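Local coordinates for uncharacterized protein (PDB 4QPV) that is of unknown function but belongs to the DUF1672 family and has a unique fold with a kinked-helix-beta-beta-beta repeat, at residues A133-E136 and E137-L141; F202-G205 and M206-S209. All blocks are in the same frame, centred on the assembly; numbering follows the deposited sequence.

Interaction 1: A133-E136 and E137-L141; sequences AHKE and ELDNL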
# COMPACT_ATOMS: atom_id res chain seq x y z
N ALA A 133 14.27 1.33 -4.16
CA ALA A 133 15.03 2.06 -5.19
C ALA A 133 15.06 3.59 -4.96
O ALA A 133 15.98 4.25 -5.44
CB ALA A 133 14.48 1.76 -6.57
N HIS A 134 14.08 4.14 -4.21
CA HIS A 134 13.98 5.58 -3.91
C HIS A 134 13.79 5.82 -2.41
O HIS A 134 13.15 6.80 -2.03
CB HIS A 134 12.78 6.19 -4.67
CG HIS A 134 12.86 6.02 -6.15
ND1 HIS A 134 13.53 6.92 -6.95
CD2 HIS A 134 12.36 5.03 -6.93
CE1 HIS A 134 13.43 6.46 -8.18
NE2 HIS A 134 12.73 5.32 -8.22
N LYS A 135 14.36 4.93 -1.56
CA LYS A 135 14.16 4.94 -0.10
C LYS A 135 14.48 6.28 0.56
O LYS A 135 13.62 6.81 1.26
CB LYS A 135 14.98 3.81 0.57
CG LYS A 135 14.65 3.63 2.04
CD LYS A 135 15.46 2.52 2.71
CE LYS A 135 14.83 2.05 3.99
NZ LYS A 135 14.60 3.17 4.95
N GLU A 136 15.70 6.80 0.40
CA GLU A 136 16.10 8.05 1.06
C GLU A 136 15.14 9.19 0.74
O GLU A 136 14.72 9.89 1.66
CB GLU A 136 17.54 8.43 0.67
CG GLU A 136 18.06 9.67 1.40
CD GLU A 136 19.55 9.93 1.30
OE1 GLU A 136 20.25 9.18 0.57
OE2 GLU A 136 20.02 10.88 1.95
N GLU A 137 14.81 9.40 -0.57
CA GLU A 137 13.89 10.44 -1.06
C GLU A 137 12.49 10.28 -0.47
O GLU A 137 11.86 11.26 -0.07
CB GLU A 137 13.73 10.29 -2.59
CG GLU A 137 14.62 11.11 -3.48
CD GLU A 137 14.28 10.86 -4.94
OE1 GLU A 137 13.47 9.94 -5.25
OE2 GLU A 137 14.85 11.58 -5.78
N LEU A 138 11.99 9.04 -0.48
CA LEU A 138 10.64 8.77 0.01
C LEU A 138 10.59 8.97 1.55
O LEU A 138 9.63 9.57 2.04
CB LEU A 138 10.18 7.36 -0.41
CG LEU A 138 9.83 7.26 -1.91
CD1 LEU A 138 9.74 5.79 -2.36
CD2 LEU A 138 8.51 8.00 -2.22
N ASP A 139 11.64 8.55 2.28
CA ASP A 139 11.71 8.79 3.73
C ASP A 139 11.78 10.30 4.02
O ASP A 139 11.14 10.76 4.96
CB ASP A 139 12.89 8.04 4.35
CG ASP A 139 12.74 6.51 4.34
OD1 ASP A 139 11.60 6.01 4.07
OD2 ASP A 139 13.73 5.82 4.69
N ASN A 140 12.47 11.08 3.16
CA ASN A 140 12.48 12.53 3.32
C ASN A 140 11.09 13.11 3.12
O ASN A 140 10.71 14.01 3.86
CB ASN A 140 13.43 13.20 2.36
CG ASN A 140 14.88 12.97 2.68
OD1 ASN A 140 15.26 12.67 3.82
ND2 ASN A 140 15.71 13.09 1.66
N LEU A 141 10.32 12.58 2.14
CA LEU A 141 8.95 13.03 1.91
C LEU A 141 8.09 12.74 3.15
O LEU A 141 7.31 13.61 3.58
CB LEU A 141 8.33 12.39 0.65
CG LEU A 141 6.85 12.75 0.33
CD1 LEU A 141 6.66 14.28 0.15
CD2 LEU A 141 6.36 12.04 -0.91
O HOH W 1 18.63 13.20 1.51
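Lys-135 and Asp-139 form a salt bridge one helical turn apart, NZ to OD2 2.8 Å. The ammonium meets the syn lone pair of that oxygen. The lysine chain leaves with CG anti to the backbone N (chi1 -171°), runs extended, then bends at its last torsion (chi4 -55°), which brings NZ to the rim of the carboxylate, on the side of OD2 that faces the other oxygen. Tyr-131 OH bonds to Asp-139 OD1 and, weakly, to NZ, so both ends of the pair share a third partner.

A second polar pair is looser. His-134 and Glu-137 lie side by side, ring and carboxylate planes 14° apart, and ND1 gives a weak hydrogen bond to OE1 at 3.5 Å. Water bridges a third pair: it donates to Glu-136 OE2 and accepts from Asn-140 ND2 (2.9 Å). Asn-253 O is a further partner of that amide nitrogen.

The backbone bonds are those of a first helical turn. His-134 is the N-cap, and its O receives Leu-138 N at 3.0 Å. Lys-135 O takes Asp-139 N, and Glu-136 O takes Asn-140 N.

The apolar contact is Leu-138 CD1 against His-134 CB, 3.8 Å apart.

His-134 sits at the break between helices 116-133 and 135-147. Leu-138 turns inward onto Leu-177 of strand 175-178 and Val-221 of strand 220-227, while Ala-133 packs on helix 199-212.

Interaction 2: F202-G205 and M206-S209; sequences FRDG and MRNS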
# COMPACT_ATOMS: atom_id res chain seq x y z
N PHE A 202 21.23 -3.05 -6.69
CA PHE A 202 19.77 -3.12 -6.72
C PHE A 202 19.20 -2.02 -7.60
O PHE A 202 18.36 -2.29 -8.45
CB PHE A 202 19.17 -3.03 -5.31
CG PHE A 202 17.65 -3.07 -5.30
CD1 PHE A 202 16.96 -4.28 -5.32
CD2 PHE A 202 16.91 -1.88 -5.32
CE1 PHE A 202 15.56 -4.30 -5.33
CE2 PHE A 202 15.51 -1.91 -5.36
CZ PHE A 202 14.85 -3.12 -5.34
N ARG A 203 19.66 -0.78 -7.38
CA ARG A 203 19.20 0.39 -8.11
C ARG A 203 19.56 0.28 -9.60
O ARG A 203 18.71 0.59 -10.43
CB ARG A 203 19.74 1.69 -7.50
CG ARG A 203 19.08 2.03 -6.14
CD ARG A 203 19.44 3.43 -5.63
NE ARG A 203 20.88 3.58 -5.42
CZ ARG A 203 21.50 3.41 -4.26
NH1 ARG A 203 20.80 3.11 -3.16
NH2 ARG A 203 22.81 3.56 -4.17
N ASP A 204 20.77 -0.23 -9.92
CA ASP A 204 21.22 -0.48 -11.30
C ASP A 204 20.30 -1.53 -11.96
O ASP A 204 19.89 -1.36 -13.11
CB ASP A 204 22.69 -0.97 -11.32
CG ASP A 204 23.76 0.12 -11.19
OD1 ASP A 204 23.39 1.29 -10.93
OD2 ASP A 204 24.95 -0.20 -11.35
N GLY A 205 19.99 -2.59 -11.21
CA GLY A 205 19.12 -3.68 -11.65
C GLY A 205 17.71 -3.21 -11.99
O GLY A 205 17.15 -3.65 -13.01
N MSE A 206 17.15 -2.31 -11.16
CA MSE A 206 15.82 -1.70 -11.33
C MSE A 206 15.79 -0.87 -12.61
O MSE A 206 14.80 -0.93 -13.35
CB MSE A 206 15.45 -0.83 -10.12
CG MSE A 206 15.03 -1.63 -8.90
SE MSE A 206 13.42 -2.70 -9.14
CE MSE A 206 12.13 -1.27 -9.01
N ARG A 207 16.86 -0.08 -12.88
CA ARG A 207 17.02 0.72 -14.09
C ARG A 207 17.02 -0.18 -15.33
O ARG A 207 16.26 0.07 -16.26
CB ARG A 207 18.30 1.58 -14.06
CG ARG A 207 18.15 2.87 -13.26
CD ARG A 207 19.46 3.63 -13.16
NE ARG A 207 19.56 4.31 -11.87
CZ ARG A 207 20.43 3.97 -10.91
NH1 ARG A 207 21.29 2.99 -11.10
NH2 ARG A 207 20.45 4.64 -9.76
N ASN A 208 17.84 -1.26 -15.30
CA ASN A 208 17.94 -2.23 -16.39
C ASN A 208 16.61 -2.95 -16.63
O ASN A 208 16.24 -3.14 -17.78
CB ASN A 208 19.07 -3.25 -16.11
CG ASN A 208 19.24 -4.30 -17.20
OD1 ASN A 208 19.56 -3.99 -18.36
ND2 ASN A 208 19.01 -5.56 -16.85
N SER A 209 15.87 -3.31 -15.55
CA SER A 209 14.57 -3.99 -15.67
C SER A 209 13.58 -3.14 -16.49
O SER A 209 12.91 -3.67 -17.38
CB SER A 209 13.98 -4.30 -14.29
OG SER A 209 13.56 -3.12 -13.62
O HOH W 2 22.02 5.51 -7.59
O HOH W 3 18.04 -5.89 -14.20
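Phe-202 and Met-206, a selenomethionine, lie side by side and point the same way from the helix. Met-206 CG sits over one face of the ring, 4.0 Å from its centroid and 29° off the normal, a CH-pi contact. The ring reaches it because Phe-202 CG is anti to the backbone N (chi1 178°). The bend at chi2 of Met-206 sets SE obliquely to the same ring, 4.8 Å from the centroid, as a Met-aromatic contact. Arg-132 adds a cation-pi contact to the same ring.

Asp-204 and Arg-207 are turned differently. Their carboxylate and guanidinium planes stand 64° apart, and OD1 meets NH1 at 2.7 Å in a salt bridge. OD1 lies at the guanidinium edge, near its plane. One face of that guanidinium rests above Arg-203 O, offset toward the rim.

The setting is one continuous alpha-helix, 199-212, with successive alpha-helical bonds from N of residue i+4 to O of residue i, such as Met-206 N to Phe-202 O, 3.0 Å. Its inner face carries Phe-202 and Met-206 onto helix 116-133, where Met-206 touches Phe-129 and Ala-133. From a loop, Leu-194 touches both side chains and Phe-191 touches Met-206.

Arg-203 and Arg-207 are like charges, NE to NH2 4.5 Å. NH2 comes near the plane of the Arg-203 guanidinium, at its edge. A water accepts from both nitrogens and probably eases their repulsion.

Further along, a second water donates to Gly-205 O and accepts from Asn-208 ND2 (2.8 Å). Gly-205 O also receives Ser-209 N, so two donors hold this carbonyl. Ser-209 OG donates to Met-206 O, about one turn back; at 2.5 Å the bond is unusually short, and its exact length is doubtful.

Interactions 1 and 2 lie on different helices, 135-147 and 199-212, with centres about 16 Å apart. They meet at Ala-133, the last residue of helix 116-133: its CB packs on Met-206 CG and its N on Phe-202 CE2. Interaction 1 is mainly a surface contact at a helix start, and its side-chain pairs are mostly polar. Interaction 2 is partly buried and lies within a helix. It joins an aromatic-selenomethionine pair on the inner side to charged pairs on the outer. Each contact has a Lys or Arg to Asp salt bridge and bridging water. Leu-138 of interaction 1 faces strands, whereas Met-206 of interaction 2 faces a helix.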